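Local coordinates for protein 15-O-acetyltransferase (PDB 3FOT) that transfers an acetyl group to the 15-hydroxyl of trichothecene intermediates in the biosynthesis of Fusarium mycotoxins such as T-2 toxin, at residues R31-G35 / A36-V40; N61-P64 / A65-L69; I371-S374 / H375-K379. All coordinates share one frame; numbering follows the deposited sequence.

Interaction 1: residues R31-G35 / A36-V40; sequences RRCVG and AEAIV
Arg31 and Glu37 form a two-pronged salt bridge, the guanidinium meeting the carboxylate end-on with one nitrogen to each oxygen. NH1 of Arg31 lies 2.8 Å from OE2 of Glu37 along a nearly straight N-H...O path, and NH2 of Arg31 reaches OE1 of Glu37 at 2.9 Å on its syn lone pair. The two flat groups are close to coplanar, 28° apart, and the carboxylate sits at the guanidinium edge. From the anti side, OE1 of Glu37 takes a further hydrogen bond from the backbone N of Val34 (2.9 Å). Bonds to both oxygens, with OE1 held twice, fix the rotation of this buried carboxylate; the arginine and the amide would both be expected to favour its ionised form. Glu37 gets there with CG anti to its own carbonyl carbon (chi1 -68°) and the chain extended beyond it, back across the turn.

The contact lies at the turn between strand 28-32 and helix 36-41. Gly35, with a positive phi of 65°, turns the chain, and its O accepts from Ala38 N (2.9 Å); a weaker bond runs from Glu37 N to Val34 O. His414, which binds 15-deacetylcalonectrin, lies close to Gly35 and touches Ala36, and the adjacent Asn415 bonds through OD1 to the N of Gly35, so the turn borders the substrate site.

Packing completes the join. CB of Cys33 rests against the carboxylate, 3.3 Å from OE1 of Glu37, while SG of Cys33 lies near the backbone of Ala38 and 4.0 Å from CB of Ala38. Ile106 of strand 105-109 touches Arg31, Cys33 and Glu37, and Ala38 packs on Ala418 of helix 406-423.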
loop_
_atom_site.group_PDB
_atom_site.type_symbol
_atom_site.label_atom_id
_atom_site.label_comp_id
_atom_site.label_asym_id
_atom_site.label_seq_id
_atom_site.Cartn_x
_atom_site.Cartn_y
_atom_site.Cartn_z
ATOM N N ARG A 31 20.259 2.976 -8.536
ATOM C CA ARG A 31 20.269 1.513 -8.411
ATOM C C ARG A 31 19.242 0.859 -9.313
ATOM O O ARG A 31 18.166 1.436 -9.589
ATOM C CB ARG A 31 20.083 1.064 -6.957
ATOM C CG ARG A 31 18.692 1.316 -6.410
ATOM C CD ARG A 31 18.603 0.911 -4.927
ATOM N NE ARG A 31 17.292 1.284 -4.375
ATOM C CZ ARG A 31 16.186 0.543 -4.495
ATOM N NH1 ARG A 31 15.047 0.973 -3.955
ATOM N NH2 ARG A 31 16.212 -0.609 -5.176
ATOM N N ARG A 32 19.575 -0.348 -9.780
ATOM C CA ARG A 32 18.608 -1.176 -10.492
ATOM C C ARG A 32 17.594 -1.702 -9.479
ATOM O O ARG A 32 17.966 -2.243 -8.439
ATOM C CB ARG A 32 19.301 -2.327 -11.226
ATOM C CG ARG A 32 18.358 -3.193 -12.051
ATOM C CD ARG A 32 17.865 -2.508 -13.317
ATOM N NE ARG A 32 18.975 -2.026 -14.151
ATOM C CZ ARG A 32 18.846 -1.572 -15.393
ATOM N NH1 ARG A 32 17.653 -1.505 -15.988
ATOM N NH2 ARG A 32 19.929 -1.180 -16.048
ATOM N N CYS A 33 16.306 -1.527 -9.770
ATOM C CA CYS A 33 15.286 -1.944 -8.823
ATOM C C CYS A 33 15.194 -3.478 -8.787
ATOM O O CYS A 33 15.743 -4.161 -9.680
ATOM C CB CYS A 33 13.938 -1.274 -9.146
ATOM S SG CYS A 33 12.941 -2.116 -10.375
ATOM N N VAL A 34 14.537 -4.010 -7.745
ATOM C CA VAL A 34 14.590 -5.457 -7.459
ATOM C C VAL A 34 13.268 -5.943 -6.890
ATOM O O VAL A 34 12.570 -5.192 -6.204
ATOM C CB VAL A 34 15.775 -5.815 -6.495
ATOM C CG1 VAL A 34 15.637 -5.145 -5.109
ATOM C CG2 VAL A 34 15.921 -7.357 -6.334
ATOM N N GLY A 35 12.906 -7.183 -7.221
ATOM C CA GLY A 35 11.751 -7.808 -6.602
ATOM C C GLY A 35 10.477 -7.084 -6.972
ATOM O O GLY A 35 10.248 -6.776 -8.141
ATOM N N ALA A 36 9.626 -6.846 -5.971
ATOM C CA ALA A 36 8.319 -6.217 -6.225
ATOM C C ALA A 36 8.448 -4.848 -6.889
ATOM O O ALA A 36 7.530 -4.410 -7.620
ATOM C CB ALA A 36 7.513 -6.119 -4.948
ATOM N N GLU A 37 9.577 -4.178 -6.686
ATOM C CA GLU A 37 9.826 -2.912 -7.421
ATOM C C GLU A 37 9.728 -3.086 -8.924
ATOM O O GLU A 37 9.175 -2.242 -9.602
ATOM C CB GLU A 37 11.205 -2.338 -7.054
ATOM C CG GLU A 37 11.315 -1.850 -5.617
ATOM C CD GLU A 37 12.740 -1.472 -5.222
ATOM O OE1 GLU A 37 13.687 -1.887 -5.939
ATOM O OE2 GLU A 37 12.908 -0.802 -4.183
ATOM N N ALA A 38 10.273 -4.187 -9.436
ATOM C CA ALA A 38 10.320 -4.446 -10.871
ATOM C C ALA A 38 8.917 -4.635 -11.445
ATOM O O ALA A 38 8.672 -4.305 -12.603
ATOM C CB ALA A 38 11.209 -5.657 -11.149
ATOM N N ILE A 39 8.004 -5.180 -10.635
ATOM C CA ILE A 39 6.614 -5.330 -11.057
ATOM C C ILE A 39 5.971 -3.952 -11.243
ATOM O O ILE A 39 5.487 -3.618 -12.338
ATOM C CB ILE A 39 5.769 -6.180 -10.041
ATOM C CG1 ILE A 39 6.303 -7.605 -9.952
ATOM C CG2 ILE A 39 4.319 -6.257 -10.524
ATOM C CD1 ILE A 39 5.714 -8.422 -8.789
ATOM N N VAL A 40 5.984 -3.138 -10.185
ATOM C CA VAL A 40 5.318 -1.836 -10.248
ATOM C C VAL A 40 6.050 -0.833 -11.139
ATOM O O VAL A 40 5.439 0.133 -11.614
ATOM C CB VAL A 40 5.034 -1.236 -8.831
ATOM C CG1 VAL A 40 4.199 -2.251 -7.992
ATOM C CG2 VAL A 40 6.336 -0.922 -8.088
#

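Interaction 2: residues N61-P64 / A65-L69; sequences NIAP and ASTLL
Two small turns follow one another in the loop between strand 53-61 and helix 71-88: an Asx turn at Asn61, and a type I beta turn from Pro64 to Thr67 that folds the chain back beside it. In the second, Thr67 N donates to Pro64 O at 2.9 Å, nearly straight at the hydrogen (164°) though from above the carbonyl plane. The first is made by the side chain of Asn61, whose OD1 accepts from Ala63 N at 3.0 Å. With CG opposite the backbone N about the first torsion (chi1 178°), the amide is carried forward beside the chain that follows, where OD1 can receive this N-H.

Van der Waals contacts link the two turns. The methyl of Ala63 approaches Thr67 alongside its branch point, 3.7 Å from Thr67 CB, with Thr67 CG2 slightly farther off. The hydroxyl of Thr67 is placed near the proline ring, OG1 lying 3.7 Å from CD of Pro64, an approach without a hydrogen bond. At the wider end of the loop, CD1 of Leu69 rests against the amide of Asn61, 4.0 Å from its OD1. A water lies 2.7 Å from Thr67 O, and its approaches to Asn61 ND2 and Pro64 O are long and weak.

Asn61 ends its strand in backbone bonds with Asp175 and Ala176, while Leu69 is paired with Ile172 in the same neighbouring loop. Ala63 touches Val459 and Pro64 touches Glu457, both of strand 457-469. Beyond the turn, Leu68 O bonds to ND2 of Asn73, joining the loop to helix 71-88.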
loop_
_atom_site.group_PDB
_atom_site.type_symbol
_atom_site.label_atom_id
_atom_site.label_comp_id
_atom_site.label_asym_id
_atom_site.label_seq_id
_atom_site.Cartn_x
_atom_site.Cartn_y
_atom_site.Cartn_z
ATOM N N ASN A 61 -10.369 20.360 11.836
ATOM C CA ASN A 61 -9.765 21.445 12.563
ATOM C C ASN A 61 -10.250 21.435 14.018
ATOM O O ASN A 61 -11.411 21.778 14.298
ATOM C CB ASN A 61 -10.079 22.791 11.902
ATOM C CG ASN A 61 -9.499 23.963 12.690
ATOM O OD1 ASN A 61 -8.752 23.755 13.650
ATOM N ND2 ASN A 61 -9.795 25.188 12.256
ATOM N N ILE A 62 -9.389 20.994 14.927
ATOM C CA ILE A 62 -9.742 20.983 16.354
ATOM C C ILE A 62 -8.858 21.928 17.152
ATOM O O ILE A 62 -8.770 21.853 18.382
ATOM C CB ILE A 62 -9.720 19.568 16.972
ATOM C CG1 ILE A 62 -8.342 18.899 16.804
ATOM C CG2 ILE A 62 -10.847 18.732 16.386
ATOM C CD1 ILE A 62 -8.093 17.773 17.825
ATOM N N ALA A 63 -8.200 22.826 16.434
ATOM C CA ALA A 63 -7.223 23.707 17.020
ATOM C C ALA A 63 -7.841 24.716 18.006
ATOM O O ALA A 63 -9.058 24.990 17.944
ATOM C CB ALA A 63 -6.479 24.438 15.917
ATOM N N PRO A 64 -6.992 25.282 18.890
ATOM C CA PRO A 64 -7.438 26.396 19.729
ATOM C C PRO A 64 -7.973 27.479 18.801
ATOM O O PRO A 64 -7.475 27.630 17.680
ATOM C CB PRO A 64 -6.151 26.890 20.402
ATOM C CG PRO A 64 -5.156 25.771 20.302
ATOM C CD PRO A 64 -5.571 24.943 19.087
ATOM N N ALA A 65 -8.974 28.227 19.249
ATOM C CA ALA A 65 -9.587 29.258 18.395
ATOM C C ALA A 65 -8.569 30.274 17.858
ATOM O O ALA A 65 -8.713 30.790 16.738
ATOM C CB ALA A 65 -10.684 29.974 19.168
ATOM N N SER A 66 -7.533 30.529 18.645
ATOM C CA SER A 66 -6.483 31.486 18.282
ATOM C C SER A 66 -5.474 30.967 17.234
ATOM O O SER A 66 -4.529 31.689 16.866
ATOM C CB SER A 66 -5.741 31.915 19.545
ATOM O OG SER A 66 -5.012 30.837 20.090
ATOM N N THR A 67 -5.642 29.718 16.789
ATOM C CA THR A 67 -4.812 29.185 15.705
ATOM C C THR A 67 -5.506 29.437 14.374
ATOM O O THR A 67 -6.597 28.900 14.136
ATOM C CB THR A 67 -4.620 27.663 15.859
ATOM O OG1 THR A 67 -3.801 27.408 16.995
ATOM C CG2 THR A 67 -3.952 27.060 14.615
ATOM N N LEU A 68 -4.871 30.222 13.501
ATOM C CA LEU A 68 -5.458 30.543 12.211
ATOM C C LEU A 68 -4.887 29.667 11.099
ATOM O O LEU A 68 -3.713 29.803 10.737
ATOM C CB LEU A 68 -5.185 32.017 11.890
ATOM C CG LEU A 68 -5.680 32.621 10.588
ATOM C CD1 LEU A 68 -7.131 32.294 10.340
ATOM C CD2 LEU A 68 -5.471 34.131 10.713
ATOM N N LEU A 69 -5.727 28.808 10.537
ATOM C CA LEU A 69 -5.316 27.954 9.437
ATOM C C LEU A 69 -5.955 28.399 8.146
ATOM O O LEU A 69 -7.143 28.754 8.118
ATOM C CB LEU A 69 -5.730 26.512 9.726
ATOM C CG LEU A 69 -5.136 25.880 10.991
ATOM C CD1 LEU A 69 -5.720 24.462 11.144
ATOM C CD2 LEU A 69 -3.602 25.872 10.933
HETATM O O HOH W 1 -8.899 27.626 14.503
#

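Interaction 3: residues I371-S374 / H375-K379; sequences ITVS and HKDEK. Unlike the reference sequence in segment 371-374: Thr372 (reference Ala).
His375 follows Ser374 round a tight bend, CB of His375 lying 3.7 Å from C of Ser374. Its imidazole leaves the bend, bonding through NE2 to OG of Ser509 and stacking with Phe513. Next, Lys376 donates its backbone N to OG of Ser374 at 3.1 Å, an ST turn, while its extended side chain leads off at the exposed surface. A first torsion of 82° in Ser374, with OG between the backbone N and the carbonyl carbon, brings the hydroxyl to this N-H.

Asp377 then closes the bend. OD2 accepts from Ser374 N (2.9 Å, 164° at the hydrogen), approached from above the carboxylate plane, and also lies against Val373 CA at 3.4 Å. Against this one good bond, the single N-H of Asp377 is shared weakly between O and OG of Ser374.

Glu378 takes the N-cap position and Lys379 begins helix 379-401. The bend thus leads into that helix, whose Gln382 binds Asp377 O; Val373 touches Leu316 of helix 306-321 and Ala385 of helix 379-401, and His375 leans on helix 500-516.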
loop_
_atom_site.group_PDB
_atom_site.type_symbol
_atom_site.label_atom_id
_atom_site.label_comp_id
_atom_site.label_asym_id
_atom_site.label_seq_id
_atom_site.Cartn_x
_atom_site.Cartn_y
_atom_site.Cartn_z
ATOM N N ILE A 371 -16.581 -26.448 3.128
ATOM C CA ILE A 371 -16.714 -25.094 3.692
ATOM C C ILE A 371 -17.696 -24.193 2.927
ATOM O O ILE A 371 -17.788 -22.985 3.209
ATOM C CB ILE A 371 -15.319 -24.387 3.877
ATOM C CG1 ILE A 371 -14.629 -24.135 2.527
ATOM C CG2 ILE A 371 -14.439 -25.189 4.868
ATOM C CD1 ILE A 371 -13.477 -23.132 2.615
ATOM N N THR A 372 -18.399 -24.767 1.944
ATOM C CA THR A 372 -19.405 -24.040 1.161
ATOM C C THR A 372 -20.684 -23.876 1.974
ATOM O O THR A 372 -21.424 -24.837 2.223
ATOM C CB THR A 372 -19.668 -24.718 -0.215
ATOM O OG1 THR A 372 -18.437 -24.780 -0.943
ATOM C CG2 THR A 372 -20.695 -23.938 -1.042
ATOM N N VAL A 373 -20.914 -22.647 2.436
ATOM C CA VAL A 373 -22.080 -22.326 3.255
ATOM C C VAL A 373 -22.774 -21.096 2.693
ATOM O O VAL A 373 -22.130 -20.185 2.176
ATOM C CB VAL A 373 -21.724 -22.058 4.749
ATOM C CG1 VAL A 373 -21.194 -23.307 5.410
ATOM C CG2 VAL A 373 -20.712 -20.895 4.891
ATOM N N SER A 374 -24.088 -21.066 2.790
ATOM C CA SER A 374 -24.812 -19.884 2.373
ATOM C C SER A 374 -25.023 -18.945 3.560
ATOM O O SER A 374 -24.790 -19.304 4.713
ATOM C CB SER A 374 -26.134 -20.258 1.756
ATOM O OG SER A 374 -27.038 -20.482 2.781
ATOM N N HIS A 375 -25.470 -17.722 3.269
ATOM C CA HIS A 375 -25.780 -16.790 4.335
ATOM C C HIS A 375 -27.039 -17.214 5.106
ATOM O O HIS A 375 -27.260 -16.757 6.223
ATOM C CB HIS A 375 -25.950 -15.392 3.745
ATOM C CG HIS A 375 -24.665 -14.776 3.288
ATOM N ND1 HIS A 375 -23.683 -14.383 4.169
ATOM C CD2 HIS A 375 -24.221 -14.441 2.052
ATOM C CE1 HIS A 375 -22.678 -13.846 3.496
ATOM N NE2 HIS A 375 -22.981 -13.863 2.211
ATOM N N LYS A 376 -27.838 -18.095 4.510
ATOM C CA LYS A 376 -29.086 -18.560 5.132
ATOM C C LYS A 376 -28.867 -19.830 5.956
ATOM O O LYS A 376 -29.771 -20.262 6.683
ATOM C CB LYS A 376 -30.159 -18.803 4.060
ATOM C CG LYS A 376 -30.702 -17.515 3.415
ATOM C CD LYS A 376 -31.240 -17.755 2.001
ATOM C CE LYS A 376 -31.840 -16.462 1.409
ATOM N NZ LYS A 376 -32.342 -16.651 0.004
ATOM N N ASP A 377 -27.684 -20.437 5.850
ATOM C CA ASP A 377 -27.360 -21.604 6.680
ATOM C C ASP A 377 -27.265 -21.241 8.167
ATOM O O ASP A 377 -27.028 -20.071 8.534
ATOM C CB ASP A 377 -26.070 -22.276 6.232
ATOM C CG ASP A 377 -26.241 -23.099 4.970
ATOM O OD1 ASP A 377 -27.363 -23.612 4.709
ATOM O OD2 ASP A 377 -25.237 -23.244 4.239
ATOM N N GLU A 378 -27.440 -22.248 9.025
ATOM C CA GLU A 378 -27.297 -22.066 10.460
ATOM C C GLU A 378 -26.006 -21.328 10.782
ATOM O O GLU A 378 -24.953 -21.608 10.183
ATOM C CB GLU A 378 -27.270 -23.407 11.204
ATOM C CG GLU A 378 -28.575 -24.201 11.186
ATOM C CD GLU A 378 -29.697 -23.461 11.865
ATOM O OE1 GLU A 378 -29.458 -22.847 12.932
ATOM O OE2 GLU A 378 -30.814 -23.475 11.316
ATOM N N LYS A 379 -26.088 -20.407 11.736
ATOM C CA LYS A 379 -24.894 -19.661 12.195
ATOM C C LYS A 379 -23.725 -20.596 12.516
ATOM O O LYS A 379 -22.610 -20.358 12.074
ATOM C CB LYS A 379 -25.224 -18.824 13.428
ATOM C CG LYS A 379 -24.083 -17.929 13.874
ATOM C CD LYS A 379 -24.419 -17.199 15.169
ATOM C CE LYS A 379 -23.163 -16.660 15.833
ATOM N NZ LYS A 379 -22.756 -15.399 15.145
#

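The three contacts follow one another along the chain without nesting or crossing, and each closes a bend between adjacent elements. Interaction 1 comes first, turning strand 28-32 into helix 36-41 beside the substrate-binding histidine. About 43 Å away between centres, on the opposite side of the chain's centre, interaction 2 shapes the outer loop from strand 53-61, in the six-stranded sheet, to helix 71-88. Some 300 residues later, interaction 3 closes the surface bend after strand 358-365 and sets off helix 379-401 near the C-terminal helix 500-516. None touches another: the nearest atoms of interactions 1 and 3 are still about 27 Å apart.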